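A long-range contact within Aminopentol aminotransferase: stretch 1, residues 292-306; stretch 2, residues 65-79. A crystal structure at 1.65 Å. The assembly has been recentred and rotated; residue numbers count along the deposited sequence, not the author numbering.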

ATOM      1  N   ALA A 292       9.669   4.108  -8.814  1.00 16.02           N
ATOM      2  CA  ALA A 292      10.106   5.411  -9.254  1.00 16.63           C
ATOM      3  C   ALA A 292       8.983   6.257  -9.871  1.00 16.25           C
ATOM      4  O   ALA A 292       9.027   7.470  -9.726  1.00 17.45           O
ATOM      5  CB  ALA A 292      11.233   5.252 -10.251  1.00 17.51           C
ATOM      6  N   VAL A 293       8.026   5.678 -10.594  1.00 16.60           N
ATOM      7  CA  VAL A 293       7.062   6.509 -11.339  1.00 17.16           C
ATOM      8  C   VAL A 293       6.231   7.357 -10.359  1.00 17.99           C
ATOM      9  O   VAL A 293       6.065   8.554 -10.564  1.00 16.41           O
ATOM     10  CB  VAL A 293       6.213   5.698 -12.329  1.00 16.58           C
ATOM     11  CG1 VAL A 293       5.036   6.495 -12.924  1.00 16.66           C
ATOM     12  CG2 VAL A 293       7.088   5.176 -13.479  1.00 17.54           C
ATOM     13  N   PRO A 294       5.678   6.800  -9.266  1.00 17.01           N
ATOM     14  CA  PRO A 294       4.969   7.621  -8.282  1.00 16.14           C
ATOM     15  C   PRO A 294       5.885   8.684  -7.673  1.00 15.13           C
ATOM     16  O   PRO A 294       5.416   9.766  -7.377  1.00 15.96           O
ATOM     17  CB  PRO A 294       4.438   6.604  -7.267  1.00 15.26           C
ATOM     18  CG  PRO A 294       4.327   5.338  -8.084  1.00 16.17           C
ATOM     19  CD  PRO A 294       5.546   5.365  -8.984  1.00 16.89           C
ATOM     20  N   MET A 295       7.191   8.392  -7.542  1.00 15.77           N
ATOM     21  CA  MET A 295       8.113   9.348  -7.014  1.00 15.82           C
ATOM     22  C   MET A 295       8.332  10.515  -7.994  1.00 15.80           C
ATOM     23  O   MET A 295       8.472  11.692  -7.555  1.00 16.59           O
ATOM     24  CB  MET A 295       9.444   8.699  -6.656  1.00 17.14           C
ATOM     25  CG  MET A 295       9.317   7.735  -5.487  1.00 17.01           C
ATOM     26  SD  MET A 295      10.932   7.186  -4.975  1.00 17.91           S
ATOM     27  CE  MET A 295      10.429   5.835  -3.920  1.00 18.21           C
ATOM     28  N   ALA A 296       8.388  10.215  -9.290  1.00 17.68           N
ATOM     29  CA  ALA A 296       8.524  11.251 -10.327  1.00 17.68           C
ATOM     30  C   ALA A 296       7.292  12.168 -10.327  1.00 17.19           C
ATOM     31  O   ALA A 296       7.404  13.420 -10.437  1.00 16.98           O
ATOM     32  CB  ALA A 296       8.744  10.596 -11.687  1.00 19.14           C
ATOM     33  N   ALA A 297       6.111  11.558 -10.243  1.00 17.56           N
ATOM     34  CA  ALA A 297       4.873  12.342 -10.109  1.00 17.77           C
ATOM     35  C   ALA A 297       4.896  13.233  -8.852  1.00 18.29           C
ATOM     36  O   ALA A 297       4.454  14.388  -8.894  1.00 17.48           O
ATOM     37  CB  ALA A 297       3.689  11.435 -10.114  1.00 17.44           C
ATOM     38  N   ALA A 298       5.438  12.720  -7.742  1.00 17.40           N
ATOM     39  CA  ALA A 298       5.444  13.460  -6.499  1.00 17.10           C
ATOM     40  C   ALA A 298       6.403  14.645  -6.633  1.00 19.98           C
ATOM     41  O   ALA A 298       6.106  15.738  -6.157  1.00 18.18           O
ATOM     42  CB  ALA A 298       5.832  12.553  -5.341  1.00 17.38           C
ATOM     43  N   ILE A 299       7.568  14.427  -7.267  1.00 18.18           N
ATOM     44  CA  ILE A 299       8.524  15.516  -7.433  1.00 18.22           C
ATOM     45  C   ILE A 299       7.841  16.658  -8.196  1.00 18.95           C
ATOM     46  O   ILE A 299       8.033  17.819  -7.869  1.00 19.11           O
ATOM     47  CB  ILE A 299       9.822  15.028  -8.105  1.00 18.47           C
ATOM     48  CG1 ILE A 299      10.643  14.183  -7.127  1.00 20.13           C
ATOM     49  CG2 ILE A 299      10.644  16.166  -8.665  1.00 18.76           C
ATOM     50  CD1 ILE A 299      11.816  13.465  -7.790  1.00 20.52           C
ATOM     51  N   GLU A 300       7.106  16.341  -9.251  1.00 18.80           N
ATOM     52  CA  GLU A 300       6.521  17.389 -10.072  1.00 20.33           C
ATOM     53  C   GLU A 300       5.329  18.061  -9.357  1.00 21.21           C
ATOM     54  O   GLU A 300       5.150  19.256  -9.445  1.00 18.84           O
ATOM     55  CB  GLU A 300       6.114  16.800 -11.407  1.00 19.64           C
ATOM     56  CG  GLU A 300       5.526  17.799 -12.381  1.00 20.45           C
ATOM     57  CD  GLU A 300       6.467  18.894 -12.848  1.00 24.18           C
ATOM     58  OE1 GLU A 300       7.617  18.877 -12.484  1.00 24.22           O
ATOM     59  OE2 GLU A 300       6.002  19.779 -13.553  1.00 29.65           O
ATOM     60  N   THR A 301       4.483  17.266  -8.693  1.00 19.91           N
ATOM     61  CA  THR A 301       3.409  17.784  -7.842  1.00 18.78           C
ATOM     62  C   THR A 301       3.981  18.715  -6.765  1.00 19.07           C
ATOM     63  O   THR A 301       3.495  19.833  -6.609  1.00 20.52           O
ATOM     64  CB  THR A 301       2.614  16.636  -7.218  1.00 18.41           C
ATOM     65  OG1 THR A 301       2.098  15.795  -8.248  1.00 17.70           O
ATOM     66  CG2 THR A 301       1.495  17.151  -6.348  1.00 18.60           C
ATOM     67  N   LEU A 302       5.026  18.286  -6.041  1.00 18.06           N
ATOM     68  CA  LEU A 302       5.618  19.137  -5.029  1.00 18.84           C
ATOM     69  C   LEU A 302       6.177  20.435  -5.656  1.00 20.99           C
ATOM     70  O   LEU A 302       6.100  21.489  -5.012  1.00 18.43           O
ATOM     71  CB  LEU A 302       6.719  18.415  -4.257  1.00 18.63           C
ATOM     72  CG  LEU A 302       6.296  17.242  -3.367  1.00 18.71           C
ATOM     73  CD1 LEU A 302       7.523  16.566  -2.767  1.00 19.92           C
ATOM     74  CD2 LEU A 302       5.311  17.666  -2.278  1.00 17.90           C
ATOM     75  N   ARG A 303       6.737  20.373  -6.879  1.00 19.91           N
ATOM     76  CA  ARG A 303       7.258  21.588  -7.537  1.00 21.72           C
ATOM     77  C   ARG A 303       6.097  22.573  -7.780  1.00 19.40           C
ATOM     78  O   ARG A 303       6.198  23.772  -7.531  1.00 20.23           O
ATOM     79  CB  ARG A 303       8.014  21.261  -8.840  1.00 23.20           C
ATOM     80  CG  ARG A 303       8.609  22.484  -9.545  1.00 24.06           C
ATOM     81  CD  ARG A 303       8.890  22.329 -11.032  1.00 27.11           C
ATOM     82  NE  ARG A 303       7.726  21.993 -11.862  1.00 28.08           N
ATOM     83  CZ  ARG A 303       6.794  22.846 -12.248  1.00 26.89           C
ATOM     84  NH1 ARG A 303       6.836  24.104 -11.848  1.00 32.66           N
ATOM     85  NH2 ARG A 303       5.809  22.441 -13.022  1.00 29.78           N
ATOM     86  N   ILE A 304       4.996  22.067  -8.310  1.00 19.20           N
ATOM     87  CA  ILE A 304       3.842  22.865  -8.567  1.00 19.62           C
ATOM     88  C   ILE A 304       3.307  23.484  -7.263  1.00 22.13           C
ATOM     89  O   ILE A 304       2.888  24.651  -7.264  1.00 22.21           O
ATOM     90  CB  ILE A 304       2.797  22.050  -9.321  1.00 19.73           C
ATOM     91  CG1 ILE A 304       3.303  21.717 -10.729  1.00 20.69           C
ATOM     92  CG2 ILE A 304       1.455  22.760  -9.353  1.00 19.10           C
ATOM     93  CD1 ILE A 304       2.427  20.813 -11.488  1.00 22.22           C
ATOM     94  N   ILE A 305       3.359  22.733  -6.155  1.00 20.39           N
ATOM     95  CA  ILE A 305       2.888  23.219  -4.863  1.00 19.91           C
ATOM     96  C   ILE A 305       3.757  24.408  -4.442  1.00 21.71           C
ATOM     97  O   ILE A 305       3.242  25.401  -3.960  1.00 20.84           O
ATOM     98  CB  ILE A 305       2.868  22.088  -3.808  1.00 18.36           C
ATOM     99  CG1 ILE A 305       1.726  21.094  -4.056  1.00 17.30           C
ATOM    100  CG2 ILE A 305       2.884  22.626  -2.390  1.00 17.48           C
ATOM    101  CD1 ILE A 305       1.801  19.831  -3.187  1.00 18.90           C
ATOM    102  N   ARG A 306       5.077  24.297  -4.631  1.00 21.22           N
ATOM    103  CA  ARG A 306       5.970  25.346  -4.251  1.00 23.74           C
ATOM    104  C   ARG A 306       5.827  26.553  -5.188  1.00 23.78           C
ATOM    105  O   ARG A 306       5.990  27.634  -4.712  1.00 26.93           O
ATOM    106  CB  ARG A 306       7.451  24.951  -4.287  1.00 26.06           C
ATOM    107  CG  ARG A 306       7.863  23.808  -3.377  1.00 24.40           C
ATOM    108  CD  ARG A 306       9.373  23.676  -3.271  1.00 23.50           C
ATOM    109  NE  ARG A 306       9.947  23.299  -4.552  1.00 24.00           N
ATOM    110  CZ  ARG A 306       9.928  22.068  -5.062  1.00 22.54           C
ATOM    111  NH1 ARG A 306      10.438  21.848  -6.260  1.00 21.41           N
ATOM    112  NH2 ARG A 306       9.463  21.058  -4.354  1.00 19.13           N
TER
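Stretch 2 65-79: NLLGYRQSEIEAAAD

Stretch 1 is helical, and its helix continues beyond Arg-306. Stretch 2 begins as a loop, passes through a type II beta turn from Gly-68 to Gln-71, and enters a helix at Ser-72. Gly-68 has phi/psi of 111/137, where a side chain would jam against the preceding carbonyl oxygen, so glycine suits the place. Gln-71 is the N-cap: its OE1 accepts from Ile-74 N at 3.1 Å, satisfying an amide that has no helical carbonyl to bind.

The two helices run roughly antiparallel, at 144° between their N-to-C directions, and their axes approach to 8.0 Å. Alanines, with only a methyl for a side chain, suit this close approach: the CA atoms of Ala-297 and Ala-78 lie 5.3 Å apart, Ala-296 CB rests 3.9 Å from Ala-77 O, and Ala-77 CB meets Glu-300 CB at 3.6 Å. Nearby, Val-293 CG1 packs on Ala-78 CB at 4.1 Å.

Ile-74 is the knob of the interface, set among Ala-297, Glu-300, Thr-301 and Ile-304. Its CG2 lies 3.9 Å from Ala-297 CB, and its CD1 3.5 Å from Thr-301 OG1. That hydroxyl can sit beside a methyl because it donates to Ala-297 O at 2.8 Å, within its own helix. Farther along stretch 1, the loop joins the contact: Ile-304 CG2 touches Leu-67 CD1 at 3.6 Å while its CD1 packs on Ile-74 CG1 at 4.0 Å, and Ile-305 CD1 reaches Leu-66 CD2 at 3.9 Å.

A charged cluster flanks this apolar packing. Arg-303 NH2 binds Glu-300 OE2 at 2.7 Å in a salt bridge one turn back, and forms a second, through a weak hydrogen bond, to Glu-73 OE1 at 3.3 Å. Its positive charge thus offsets the two carboxylates, whose Glu-300 OE2 and Glu-73 OE1 lie 4.4 Å apart.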

ATOM      1  N   ASN A  65      -6.999  14.044  -5.884  1.00 16.37           N
ATOM      2  CA  ASN A  65      -7.028  14.983  -7.003  1.00 17.29           C
ATOM      3  C   ASN A  65      -6.863  16.417  -6.470  1.00 16.93           C
ATOM      4  O   ASN A  65      -7.849  17.118  -6.242  1.00 17.74           O
ATOM      5  CB  ASN A  65      -8.285  14.837  -7.858  1.00 17.55           C
ATOM      6  CG  ASN A  65      -8.262  15.801  -9.033  1.00 17.45           C
ATOM      7  OD1 ASN A  65      -7.176  16.086  -9.565  1.00 18.86           O
ATOM      8  ND2 ASN A  65      -9.435  16.278  -9.432  1.00 16.02           N
ATOM      9  N   LEU A  66      -5.607  16.853  -6.341  1.00 16.22           N
ATOM     10  CA  LEU A  66      -5.277  18.198  -5.845  1.00 17.80           C
ATOM     11  C   LEU A  66      -5.277  19.193  -7.007  1.00 19.50           C
ATOM     12  O   LEU A  66      -5.694  20.330  -6.830  1.00 19.59           O
ATOM     13  CB  LEU A  66      -3.904  18.183  -5.171  1.00 17.42           C
ATOM     14  CG  LEU A  66      -3.436  19.502  -4.540  1.00 18.42           C
ATOM     15  CD1 LEU A  66      -4.271  19.875  -3.306  1.00 18.37           C
ATOM     16  CD2 LEU A  66      -1.981  19.422  -4.151  1.00 18.28           C
ATOM     17  N   LEU A  67      -4.756  18.785  -8.171  1.00 19.38           N
ATOM     18  CA  LEU A  67      -4.401  19.759  -9.228  1.00 18.89           C
ATOM     19  C   LEU A  67      -5.199  19.525 -10.509  1.00 19.93           C
ATOM     20  O   LEU A  67      -5.007  20.256 -11.504  1.00 20.07           O
ATOM     21  CB  LEU A  67      -2.897  19.643  -9.494  1.00 19.73           C
ATOM     22  CG  LEU A  67      -2.006  20.038  -8.321  1.00 20.76           C
ATOM     23  CD1 LEU A  67      -0.532  19.842  -8.644  1.00 21.21           C
ATOM     24  CD2 LEU A  67      -2.266  21.481  -7.906  1.00 23.57           C
ATOM     25  N   GLY A  68      -6.093  18.528 -10.496  1.00 18.34           N
ATOM     26  CA  GLY A  68      -6.849  18.142 -11.674  1.00 19.74           C
ATOM     27  C   GLY A  68      -6.472  16.785 -12.221  1.00 18.41           C
ATOM     28  O   GLY A  68      -5.278  16.412 -12.305  1.00 18.08           O
ATOM     29  N   TYR A  69      -7.497  16.023 -12.578  1.00 17.03           N
ATOM     30  CA  TYR A  69      -7.272  14.725 -13.152  1.00 18.80           C
ATOM     31  C   TYR A  69      -6.530  14.849 -14.481  1.00 20.97           C
ATOM     32  O   TYR A  69      -6.956  15.615 -15.360  1.00 18.53           O
ATOM     33  CB  TYR A  69      -8.595  14.019 -13.393  1.00 18.09           C
ATOM     34  CG  TYR A  69      -9.391  13.622 -12.175  1.00 18.67           C
ATOM     35  CD1 TYR A  69      -8.989  12.591 -11.339  1.00 17.31           C
ATOM     36  CD2 TYR A  69     -10.604  14.237 -11.897  1.00 17.63           C
ATOM     37  CE1 TYR A  69      -9.786  12.163 -10.284  1.00 17.50           C
ATOM     38  CE2 TYR A  69     -11.404  13.826 -10.850  1.00 18.39           C
ATOM     39  CZ  TYR A  69     -10.999  12.774 -10.036  1.00 17.63           C
ATOM     40  OH  TYR A  69     -11.809  12.372  -9.004  1.00 18.78           O
ATOM     41  N   ARG A  70      -5.444  14.065 -14.613  1.00 20.51           N
ATOM     42  CA  ARG A  70      -4.612  13.982 -15.826  1.00 22.27           C
ATOM     43  C   ARG A  70      -3.957  15.331 -16.088  1.00 22.92           C
ATOM     44  O   ARG A  70      -3.821  15.739 -17.242  1.00 24.15           O
ATOM     45  CB  ARG A  70      -5.400  13.519 -17.059  1.00 22.21           C
ATOM     46  CG  ARG A  70      -5.924  12.094 -16.967  1.00 24.57           C
ATOM     47  CD  ARG A  70      -6.764  11.711 -18.168  1.00 26.99           C
ATOM     48  NE  ARG A  70      -5.965  11.856 -19.382  1.00 30.36           N
ATOM     49  CZ  ARG A  70      -6.389  12.344 -20.546  1.00 32.16           C
ATOM     50  NH1 ARG A  70      -7.649  12.698 -20.716  1.00 28.87           N
ATOM     51  NH2 ARG A  70      -5.547  12.438 -21.557  1.00 31.68           N
ATOM     52  N   GLN A  71      -3.534  15.993 -15.011  1.00 21.68           N
ATOM     53  CA  GLN A  71      -2.869  17.257 -15.122  1.00 21.42           C
ATOM     54  C   GLN A  71      -1.597  17.076 -15.973  1.00 23.42           C
ATOM     55  O   GLN A  71      -0.780  16.201 -15.719  1.00 19.98           O
ATOM     56  CB  GLN A  71      -2.536  17.802 -13.743  1.00 22.92           C
ATOM     57  CG  GLN A  71      -2.347  19.321 -13.706  1.00 22.94           C
ATOM     58  CD  GLN A  71      -0.923  19.748 -13.970  1.00 25.90           C
ATOM     59  OE1 GLN A  71      -0.023  18.925 -14.177  1.00 24.85           O
ATOM     60  NE2 GLN A  71      -0.706  21.057 -13.984  1.00 27.02           N
ATOM     61  N   SER A  72      -1.430  17.919 -16.997  1.00 22.05           N
ATOM     62  CA  SER A  72      -0.580  17.556 -18.103  1.00 22.32           C
ATOM     63  C   SER A  72       0.907  17.577 -17.712  1.00 20.90           C
ATOM     64  O   SER A  72       1.674  16.729 -18.195  1.00 20.98           O
ATOM     65  CB  SER A  72      -0.886  18.472 -19.286  1.00 26.71           C
ATOM     66  OG  SER A  72      -0.325  19.736 -19.005  1.00 32.13           O
ATOM     67  N   GLU A  73       1.326  18.478 -16.802  1.00 20.28           N
ATOM     68  CA  GLU A  73       2.694  18.533 -16.362  1.00 20.94           C
ATOM     69  C   GLU A  73       3.071  17.298 -15.504  1.00 21.19           C
ATOM     70  O   GLU A  73       4.164  16.733 -15.622  1.00 20.37           O
ATOM     71  CB  GLU A  73       2.949  19.821 -15.606  1.00 24.05           C
ATOM     72  CG  GLU A  73       2.660  21.090 -16.413  1.00 28.89           C
ATOM     73  CD  GLU A  73       2.562  22.284 -15.475  1.00 32.72           C
ATOM     74  OE1 GLU A  73       3.564  22.973 -15.314  1.00 36.96           O
ATOM     75  OE2 GLU A  73       1.505  22.464 -14.840  1.00 34.32           O
ATOM     76  N   ILE A  74       2.173  16.854 -14.640  1.00 19.19           N
ATOM     77  CA  ILE A  74       2.473  15.695 -13.813  1.00 20.29           C
ATOM     78  C   ILE A  74       2.476  14.434 -14.699  1.00 19.88           C
ATOM     79  O   ILE A  74       3.371  13.577 -14.510  1.00 19.98           O
ATOM     80  CB  ILE A  74       1.498  15.625 -12.625  1.00 21.25           C
ATOM     81  CG1 ILE A  74       1.719  16.841 -11.714  1.00 21.51           C
ATOM     82  CG2 ILE A  74       1.627  14.292 -11.872  1.00 20.53           C
ATOM     83  CD1 ILE A  74       0.495  17.279 -10.978  1.00 24.86           C
ATOM     84  N   GLU A  75       1.546  14.341 -15.667  1.00 18.67           N
ATOM     85  CA  GLU A  75       1.487  13.201 -16.536  1.00 20.76           C
ATOM     86  C   GLU A  75       2.741  13.169 -17.416  1.00 23.48           C
ATOM     87  O   GLU A  75       3.231  12.050 -17.659  1.00 23.63           O
ATOM     88  CB  GLU A  75       0.234  13.179 -17.411  1.00 23.34           C
ATOM     89  CG  GLU A  75      -1.041  12.993 -16.617  1.00 24.05           C
ATOM     90  CD  GLU A  75      -1.019  11.842 -15.610  1.00 27.47           C
ATOM     91  OE1 GLU A  75      -0.388  10.819 -15.916  1.00 30.46           O
ATOM     92  OE2 GLU A  75      -1.610  11.989 -14.517  1.00 30.55           O
ATOM     93  N   ALA A  76       3.264  14.353 -17.804  1.00 21.49           N
ATOM     94  CA  ALA A  76       4.564  14.465 -18.536  1.00 23.87           C
ATOM     95  C   ALA A  76       5.746  13.956 -17.689  1.00 23.25           C
ATOM     96  O   ALA A  76       6.608  13.243 -18.201  1.00 21.02           O
ATOM     97  CB  ALA A  76       4.808  15.880 -19.013  1.00 23.38           C
ATOM     98  N   ALA A  77       5.785  14.319 -16.401  1.00 19.90           N
ATOM     99  CA  ALA A  77       6.861  13.888 -15.526  1.00 20.63           C
ATOM    100  C   ALA A  77       6.791  12.376 -15.327  1.00 20.08           C
ATOM    101  O   ALA A  77       7.846  11.721 -15.319  1.00 22.57           O
ATOM    102  CB  ALA A  77       6.829  14.617 -14.203  1.00 21.05           C
ATOM    103  N   ALA A  78       5.581  11.838 -15.164  1.00 18.43           N
ATOM    104  CA  ALA A  78       5.392  10.395 -14.989  1.00 20.98           C
ATOM    105  C   ALA A  78       5.824   9.635 -16.255  1.00 22.65           C
ATOM    106  O   ALA A  78       6.467   8.584 -16.176  1.00 21.27           O
ATOM    107  CB  ALA A  78       3.961  10.076 -14.662  1.00 19.98           C
ATOM    108  N   ASP A  79       5.443  10.170 -17.422  1.00 22.67           N
ATOM    109  CA  ASP A  79       5.830   9.596 -18.723  1.00 23.69           C
ATOM    110  C   ASP A  79       7.354   9.492 -18.836  1.00 20.83           C
ATOM    111  O   ASP A  79       7.859   8.464 -19.252  1.00 23.98           O
ATOM    112  CB  ASP A  79       5.362  10.466 -19.888  1.00 25.15           C
ATOM    113  CG  ASP A  79       3.880  10.539 -20.158  1.00 28.54           C
ATOM    114  OD1 ASP A  79       3.132   9.633 -19.725  1.00 32.68           O
ATOM    115  OD2 ASP A  79       3.502  11.476 -20.897  1.00 34.87           O
TER